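Local coordinates for protein citrate synthase (Thermotoga maritima, PDB 2P2W) that probably condenses oxaloacetate with acetyl-CoA and water to give citrate and free CoA in the tricarboxylic acid cycle, at residues R71-E76 with P123-Y128; A115-S120 with D194-I199; F183-I188 with V200-A205. All blocks are in the same frame, centred on the assembly; numbering follows the deposited sequence.

Interaction 1. Residues R71-E76 with P123-Y128; sequences RELPAE and PTILAY
Thr-124 turns its two branches to different tasks. With chi1 at -57°, OG1 stands beside its own backbone N and donates to Arg-71 O at 2.7 Å, in the carbonyl plane and on a lone pair. CG2, anti to the backbone N, lies over the centre of the Tyr-128 ring, one turn on in the same helix, 3.5 Å above its plane. Leu-73 fills the space alongside: its CD1 meets Tyr-128 CD2 at 3.8 Å, the leucine and tyrosine lying side by side and pointing opposite ways. Its other branch, CD2, reaches Ile-125 CG1 at 3.9 Å, set across that side chain. This belongs to the largely helical citrate synthase fold, where the loop entering helix 75-81 runs against the long helix 110-133 at its kink at Pro-123 and Thr-124. A valine in place of Thr-124 lacks the hydroxyl and would probably leave Arg-71 O without this donor, letting the loop shift. Beside them one water joins both segments, giving a hydrogen to Glu-72 OE1, accepting from Leu-73 N and bonding Tyr-128 OH at 2.8 Å. The Arg-71 guanidinium leads away instead, with NH2 bonded to Leu-145 O.

Interaction 2. Residues A115-S120 with D194-I199; sequences AIRVAS and DLYSCI
Leu-195 presses CD2 against the backbone of Ala-115, 3.6 Å from Ala-115 N and 4.0 Å from Ala-115 CB. One turn further on, Val-118 and Ile-199 meet end to end, and Ile-199 CD1 sits 3.9 Å from Val-118 CG1 with CG2 of the same valine almost as near. Both valine methyls can face the isoleucine end because CG1 lies between the backbone N and the carbonyl carbon (chi1 70°). These four buried residues form the close part of a contact that joins helix 110-133 to the first turn of helix 195-207 in the helical core of the citrate synthase fold. The axes of the segments 115-120 and 195-199 come no nearer than 11.5 Å, at an angle of 48°, so side chains and not backbones bridge most of the gap.

The other side is looser and partly exposed. Tyr-196 turns its ring edge to Val-118, Tyr-196 CE1 lying 4.4 Å from Val-118 CG2. Its hydroxyl meets the Arg-117 guanidinium obliquely. The bond from Arg-117 NH2 to Tyr-196 OH is weak, 3.3 Å long and bent to 139°. Apart from the contact, Asp-194 is the N-cap that fixes the start of helix 195-207 near the second subunit: OD2 accepts from Ser-197 N at 2.8 Å, while OD1 takes the Ser-197 hydroxyl and a salt bridge from Lys-207 of the second subunit.

Helix 317-337 covers the apolar side through Thr-330, which touches both Ala-115 and Ile-199, and through Val-333 on Leu-195; Trp-50 of helix 42-51 packs on Ala-115.

Interaction 3. Residues F183-I188 with V200-A205; sequences FAALVI and VGALGA
No flat side chain separates Ala-184, Ala-185 and Ile-188 from Gly-201, Ala-202 and Ala-205; Phe-183, the one ring here, leads away from the contact, with Val-187 CG2 over the centre of one face, 4.1 Å above the plane. The two segments are the arms of an antiparallel helical hairpin, helix 180-189 followed by helix 195-207. Its position against the other chain is consistent with the helical sandwich that joins subunits in citrate synthase dimers. Small residues let the axes approach to 7.6 Å at an angle of 149°, and the CA atoms of Ala-185 and Ala-202 lie just 5.0 Å apart. Methyl meets methyl at two points: Ala-185 CB is 4.0 Å from Ala-202 CB, and Ala-184 CB is 4.1 Å from Ala-205 CB. Across the dimer, Gly-204 O and Ala-205 O accept from the hydroxyls of Ser-193 and Thr-191 of the second subunit, and Val-200 packs on its own copy there. The side chain of Ala-205 is about 9 Å from a bound citrate. A CB built on Gly-201 would fall about 2.2 Å from Ile-188 CD1, a clash; without one, Ile-188 CD1 rests on Gly-201 CA at 3.7 Å.

The three contacts step inward toward the centre of the subunit, their own centres about 19, 15 and 12 Å from it. Interactions 1 and 2 share helix 110-133, lie about 14 Å apart and touch where Arg-71 CG meets Ser-120 O at 3.7 Å. Interactions 2 and 3 share helix 195-207, about 12 Å apart, and meet where Cys-198 O lies 3.7 Å from Ala-185 CB. Along the sequence the segments of 1 alternate with those of 2, and those of 2 with those of 3, whereas 1 closes before 3 opens and does not touch it. Interaction 1 reaches the second subunit through Glu-76 alone, interaction 2 through two residues and interaction 3 through eight.

Interaction 1. Residues R71-E76 with P123-Y128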
# COMPACT_ATOMS: atom_id res chain seq x y z
N ARG A 71 -8.95 -18.53 13.39
CA ARG A 71 -8.35 -17.55 14.29
C ARG A 71 -6.91 -17.77 14.74
O ARG A 71 -6.32 -16.89 15.39
CB ARG A 71 -9.22 -17.41 15.54
CG ARG A 71 -10.64 -16.98 15.24
CD ARG A 71 -11.50 -17.02 16.48
NE ARG A 71 -12.89 -16.67 16.17
CZ ARG A 71 -13.91 -16.85 17.00
NH1 ARG A 71 -13.69 -17.37 18.21
NH2 ARG A 71 -15.13 -16.51 16.63
N GLU A 72 -6.32 -18.91 14.40
CA GLU A 72 -4.96 -19.20 14.85
C GLU A 72 -3.84 -18.61 14.01
O GLU A 72 -3.95 -18.47 12.79
CB GLU A 72 -4.75 -20.72 14.92
CG GLU A 72 -5.67 -21.46 15.87
CD GLU A 72 -5.56 -20.99 17.30
OE1 GLU A 72 -4.43 -20.67 17.73
OE2 GLU A 72 -6.59 -20.93 18.00
N LEU A 73 -2.75 -18.26 14.69
CA LEU A 73 -1.56 -17.74 14.03
C LEU A 73 -0.61 -18.94 13.92
O LEU A 73 -0.54 -19.76 14.84
CB LEU A 73 -0.89 -16.65 14.87
CG LEU A 73 -1.40 -15.22 14.68
CD1 LEU A 73 -0.60 -14.27 15.57
CD2 LEU A 73 -1.25 -14.81 13.22
N PRO A 74 0.10 -19.07 12.79
CA PRO A 74 1.03 -20.19 12.62
C PRO A 74 2.07 -20.18 13.75
O PRO A 74 2.38 -19.13 14.30
CB PRO A 74 1.66 -19.91 11.26
CG PRO A 74 0.53 -19.25 10.52
CD PRO A 74 -0.01 -18.28 11.55
N ALA A 75 2.59 -21.36 14.09
CA ALA A 75 3.58 -21.47 15.15
C ALA A 75 4.79 -20.56 14.93
O ALA A 75 5.34 -20.01 15.88
CB ALA A 75 4.03 -22.91 15.29
N GLU A 76 5.19 -20.42 13.67
CA GLU A 76 6.35 -19.59 13.34
C GLU A 76 6.09 -18.11 13.63
O GLU A 76 6.99 -17.38 14.04
CB GLU A 76 6.72 -19.76 11.87
CG GLU A 76 5.72 -19.16 10.90
CD GLU A 76 5.77 -19.81 9.54
OE1 GLU A 76 6.69 -20.63 9.31
OE2 GLU A 76 4.90 -19.51 8.70
N PRO A 123 -8.07 -10.04 14.86
CA PRO A 123 -8.17 -9.85 16.32
C PRO A 123 -7.12 -10.60 17.12
O PRO A 123 -6.70 -10.16 18.19
CB PRO A 123 -9.60 -10.33 16.64
CG PRO A 123 -10.34 -10.06 15.36
CD PRO A 123 -9.35 -10.54 14.32
N THR A 124 -6.72 -11.76 16.62
CA THR A 124 -5.72 -12.57 17.30
C THR A 124 -4.37 -11.85 17.26
O THR A 124 -3.64 -11.82 18.25
CB THR A 124 -5.59 -13.95 16.64
OG1 THR A 124 -6.87 -14.59 16.63
CG2 THR A 124 -4.59 -14.82 17.40
N ILE A 125 -4.05 -11.27 16.11
CA ILE A 125 -2.80 -10.54 15.95
C ILE A 125 -2.77 -9.39 16.96
O ILE A 125 -1.78 -9.22 17.68
CB ILE A 125 -2.66 -9.96 14.52
CG1 ILE A 125 -2.43 -11.09 13.52
CG2 ILE A 125 -1.50 -8.96 14.47
CD1 ILE A 125 -2.48 -10.64 12.07
N LEU A 126 -3.85 -8.62 17.01
CA LEU A 126 -3.93 -7.48 17.92
C LEU A 126 -3.92 -7.89 19.39
O LEU A 126 -3.18 -7.32 20.19
CB LEU A 126 -5.20 -6.67 17.64
CG LEU A 126 -5.36 -6.11 16.22
CD1 LEU A 126 -6.61 -5.24 16.16
CD2 LEU A 126 -4.13 -5.31 15.84
N ALA A 127 -4.74 -8.88 19.75
CA ALA A 127 -4.81 -9.33 21.13
C ALA A 127 -3.48 -9.90 21.61
O ALA A 127 -3.01 -9.58 22.70
CB ALA A 127 -5.93 -10.35 21.29
N TYR A 128 -2.87 -10.76 20.79
CA TYR A 128 -1.59 -11.36 21.14
C TYR A 128 -0.51 -10.31 21.37
O TYR A 128 0.27 -10.42 22.33
CB TYR A 128 -1.12 -12.31 20.05
CG TYR A 128 -1.71 -13.71 20.10
CD1 TYR A 128 -2.80 -14.01 20.91
CD2 TYR A 128 -1.17 -14.73 19.31
CE1 TYR A 128 -3.35 -15.30 20.93
CE2 TYR A 128 -1.71 -16.01 19.32
CZ TYR A 128 -2.79 -16.29 20.13
OH TYR A 128 -3.32 -17.56 20.11
O HOH W 1 -2.89 -18.64 17.58

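Interaction 2. Residues A115-S120 with D194-I199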
# COMPACT_ATOMS: atom_id res chain seq x y z
N ALA A 115 -9.76 -14.10 1.97
CA ALA A 115 -10.25 -12.90 2.64
C ALA A 115 -10.87 -13.28 3.98
O ALA A 115 -10.63 -12.62 4.99
CB ALA A 115 -11.28 -12.18 1.77
N ILE A 116 -11.68 -14.33 3.97
CA ILE A 116 -12.34 -14.82 5.18
C ILE A 116 -11.32 -15.20 6.25
O ILE A 116 -11.47 -14.85 7.42
CB ILE A 116 -13.23 -16.04 4.86
CG1 ILE A 116 -14.38 -15.61 3.94
CG2 ILE A 116 -13.76 -16.67 6.15
CD1 ILE A 116 -15.25 -16.76 3.44
N ARG A 117 -10.27 -15.91 5.84
CA ARG A 117 -9.24 -16.35 6.77
C ARG A 117 -8.44 -15.18 7.36
O ARG A 117 -8.19 -15.14 8.57
CB ARG A 117 -8.29 -17.34 6.09
CG ARG A 117 -7.15 -17.83 6.99
CD ARG A 117 -6.63 -19.18 6.52
NE ARG A 117 -6.21 -19.16 5.12
CZ ARG A 117 -5.15 -18.51 4.66
NH1 ARG A 117 -4.38 -17.81 5.50
NH2 ARG A 117 -4.84 -18.55 3.37
N VAL A 118 -8.03 -14.24 6.52
CA VAL A 118 -7.26 -13.10 7.00
C VAL A 118 -8.08 -12.25 7.97
O VAL A 118 -7.58 -11.83 9.01
CB VAL A 118 -6.75 -12.22 5.82
CG1 VAL A 118 -7.90 -11.49 5.16
CG2 VAL A 118 -5.69 -11.25 6.31
N ALA A 119 -9.35 -12.02 7.65
CA ALA A 119 -10.21 -11.24 8.53
C ALA A 119 -10.38 -11.94 9.88
O ALA A 119 -10.41 -11.29 10.93
CB ALA A 119 -11.57 -11.03 7.88
N SER A 120 -10.48 -13.27 9.86
CA SER A 120 -10.65 -14.04 11.08
C SER A 120 -9.47 -13.95 12.04
O SER A 120 -9.66 -14.04 13.26
CB SER A 120 -10.91 -15.52 10.75
OG SER A 120 -12.07 -15.66 9.95
N ASP A 194 -0.89 -10.00 -4.70
CA ASP A 194 -1.61 -10.84 -3.75
C ASP A 194 -2.50 -10.05 -2.79
O ASP A 194 -2.30 -8.85 -2.58
CB ASP A 194 -0.64 -11.68 -2.93
CG ASP A 194 0.27 -10.82 -2.09
OD1 ASP A 194 1.30 -10.35 -2.61
OD2 ASP A 194 -0.06 -10.60 -0.90
N LEU A 195 -3.49 -10.73 -2.21
CA LEU A 195 -4.42 -10.09 -1.29
C LEU A 195 -3.75 -9.45 -0.07
O LEU A 195 -4.18 -8.39 0.40
CB LEU A 195 -5.48 -11.10 -0.83
CG LEU A 195 -6.66 -10.53 -0.03
CD1 LEU A 195 -7.43 -9.52 -0.87
CD2 LEU A 195 -7.59 -11.67 0.38
N TYR A 196 -2.70 -10.08 0.45
CA TYR A 196 -2.02 -9.53 1.62
C TYR A 196 -1.38 -8.19 1.28
O TYR A 196 -1.44 -7.24 2.07
CB TYR A 196 -0.96 -10.51 2.12
CG TYR A 196 -1.52 -11.89 2.35
CD1 TYR A 196 -2.55 -12.10 3.27
CD2 TYR A 196 -1.07 -12.97 1.60
CE1 TYR A 196 -3.11 -13.36 3.44
CE2 TYR A 196 -1.63 -14.24 1.76
CZ TYR A 196 -2.65 -14.43 2.68
OH TYR A 196 -3.21 -15.68 2.83
N SER A 197 -0.77 -8.10 0.10
CA SER A 197 -0.15 -6.87 -0.35
C SER A 197 -1.19 -5.75 -0.44
O SER A 197 -0.93 -4.61 -0.05
CB SER A 197 0.53 -7.06 -1.70
OG SER A 197 1.68 -7.89 -1.58
N CYS A 198 -2.36 -6.07 -0.98
CA CYS A 198 -3.42 -5.08 -1.10
C CYS A 198 -3.80 -4.56 0.29
O CYS A 198 -3.91 -3.35 0.50
CB CYS A 198 -4.66 -5.69 -1.76
SG CYS A 198 -4.39 -6.37 -3.41
N ILE A 199 -3.98 -5.49 1.22
CA ILE A 199 -4.35 -5.13 2.59
C ILE A 199 -3.29 -4.29 3.31
O ILE A 199 -3.61 -3.31 3.98
CB ILE A 199 -4.67 -6.41 3.41
CG1 ILE A 199 -5.85 -7.14 2.77
CG2 ILE A 199 -4.98 -6.05 4.87
CD1 ILE A 199 -6.17 -8.51 3.38

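Interaction 3. Residues F183-I188 with V200-A205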
# COMPACT_ATOMS: atom_id res chain seq x y z
N PHE A 183 -9.14 2.49 -1.84
CA PHE A 183 -8.55 2.83 -3.13
C PHE A 183 -7.11 2.33 -3.23
O PHE A 183 -6.69 1.85 -4.28
CB PHE A 183 -8.60 4.35 -3.35
CG PHE A 183 -8.24 4.77 -4.75
CD1 PHE A 183 -8.78 4.10 -5.85
CD2 PHE A 183 -7.38 5.84 -4.97
CE1 PHE A 183 -8.48 4.51 -7.15
CE2 PHE A 183 -7.07 6.25 -6.27
CZ PHE A 183 -7.63 5.58 -7.36
N ALA A 184 -6.36 2.44 -2.13
CA ALA A 184 -4.98 1.96 -2.10
C ALA A 184 -4.96 0.46 -2.38
O ALA A 184 -4.13 -0.04 -3.14
CB ALA A 184 -4.35 2.26 -0.74
N ALA A 185 -5.89 -0.26 -1.76
CA ALA A 185 -5.98 -1.71 -1.96
C ALA A 185 -6.30 -2.02 -3.42
O ALA A 185 -5.79 -3.00 -3.98
CB ALA A 185 -7.06 -2.30 -1.05
N LEU A 186 -7.14 -1.19 -4.03
CA LEU A 186 -7.52 -1.41 -5.43
C LEU A 186 -6.37 -1.13 -6.39
O LEU A 186 -6.18 -1.87 -7.35
CB LEU A 186 -8.72 -0.53 -5.80
CG LEU A 186 -10.05 -0.88 -5.10
CD1 LEU A 186 -11.15 0.04 -5.62
CD2 LEU A 186 -10.40 -2.34 -5.37
N VAL A 187 -5.61 -0.07 -6.13
CA VAL A 187 -4.47 0.25 -6.99
C VAL A 187 -3.49 -0.93 -6.98
O VAL A 187 -3.02 -1.37 -8.03
CB VAL A 187 -3.74 1.52 -6.52
CG1 VAL A 187 -2.43 1.70 -7.30
CG2 VAL A 187 -4.63 2.74 -6.74
N ILE A 188 -3.21 -1.43 -5.79
CA ILE A 188 -2.30 -2.56 -5.64
C ILE A 188 -2.91 -3.80 -6.27
O ILE A 188 -2.23 -4.55 -6.97
CB ILE A 188 -1.97 -2.81 -4.16
CG1 ILE A 188 -1.20 -1.61 -3.60
CG2 ILE A 188 -1.17 -4.11 -4.00
CD1 ILE A 188 -1.09 -1.57 -2.10
N VAL A 200 -2.02 -4.68 3.17
CA VAL A 200 -0.94 -3.94 3.81
C VAL A 200 -0.86 -2.50 3.31
O VAL A 200 -0.53 -1.59 4.07
CB VAL A 200 0.40 -4.67 3.60
CG1 VAL A 200 1.56 -3.80 4.05
CG2 VAL A 200 0.39 -5.97 4.40
N GLY A 201 -1.18 -2.28 2.04
CA GLY A 201 -1.17 -0.93 1.51
C GLY A 201 -2.35 -0.17 2.08
O GLY A 201 -2.23 1.00 2.45
N ALA A 202 -3.51 -0.83 2.14
CA ALA A 202 -4.72 -0.21 2.68
C ALA A 202 -4.48 0.21 4.14
O ALA A 202 -4.89 1.28 4.57
CB ALA A 202 -5.89 -1.18 2.60
N LEU A 203 -3.81 -0.66 4.89
CA LEU A 203 -3.50 -0.38 6.29
C LEU A 203 -2.68 0.91 6.38
O LEU A 203 -2.93 1.75 7.24
CB LEU A 203 -2.71 -1.54 6.90
CG LEU A 203 -3.52 -2.82 7.16
CD1 LEU A 203 -2.58 -3.98 7.48
CD2 LEU A 203 -4.50 -2.58 8.30
N GLY A 204 -1.69 1.04 5.50
CA GLY A 204 -0.85 2.23 5.50
C GLY A 204 -1.65 3.50 5.29
O GLY A 204 -1.38 4.52 5.93
N ALA A 205 -2.62 3.44 4.39
CA ALA A 205 -3.47 4.60 4.11
C ALA A 205 -4.43 4.89 5.26
O ALA A 205 -4.63 6.05 5.63
CB ALA A 205 -4.26 4.35 2.83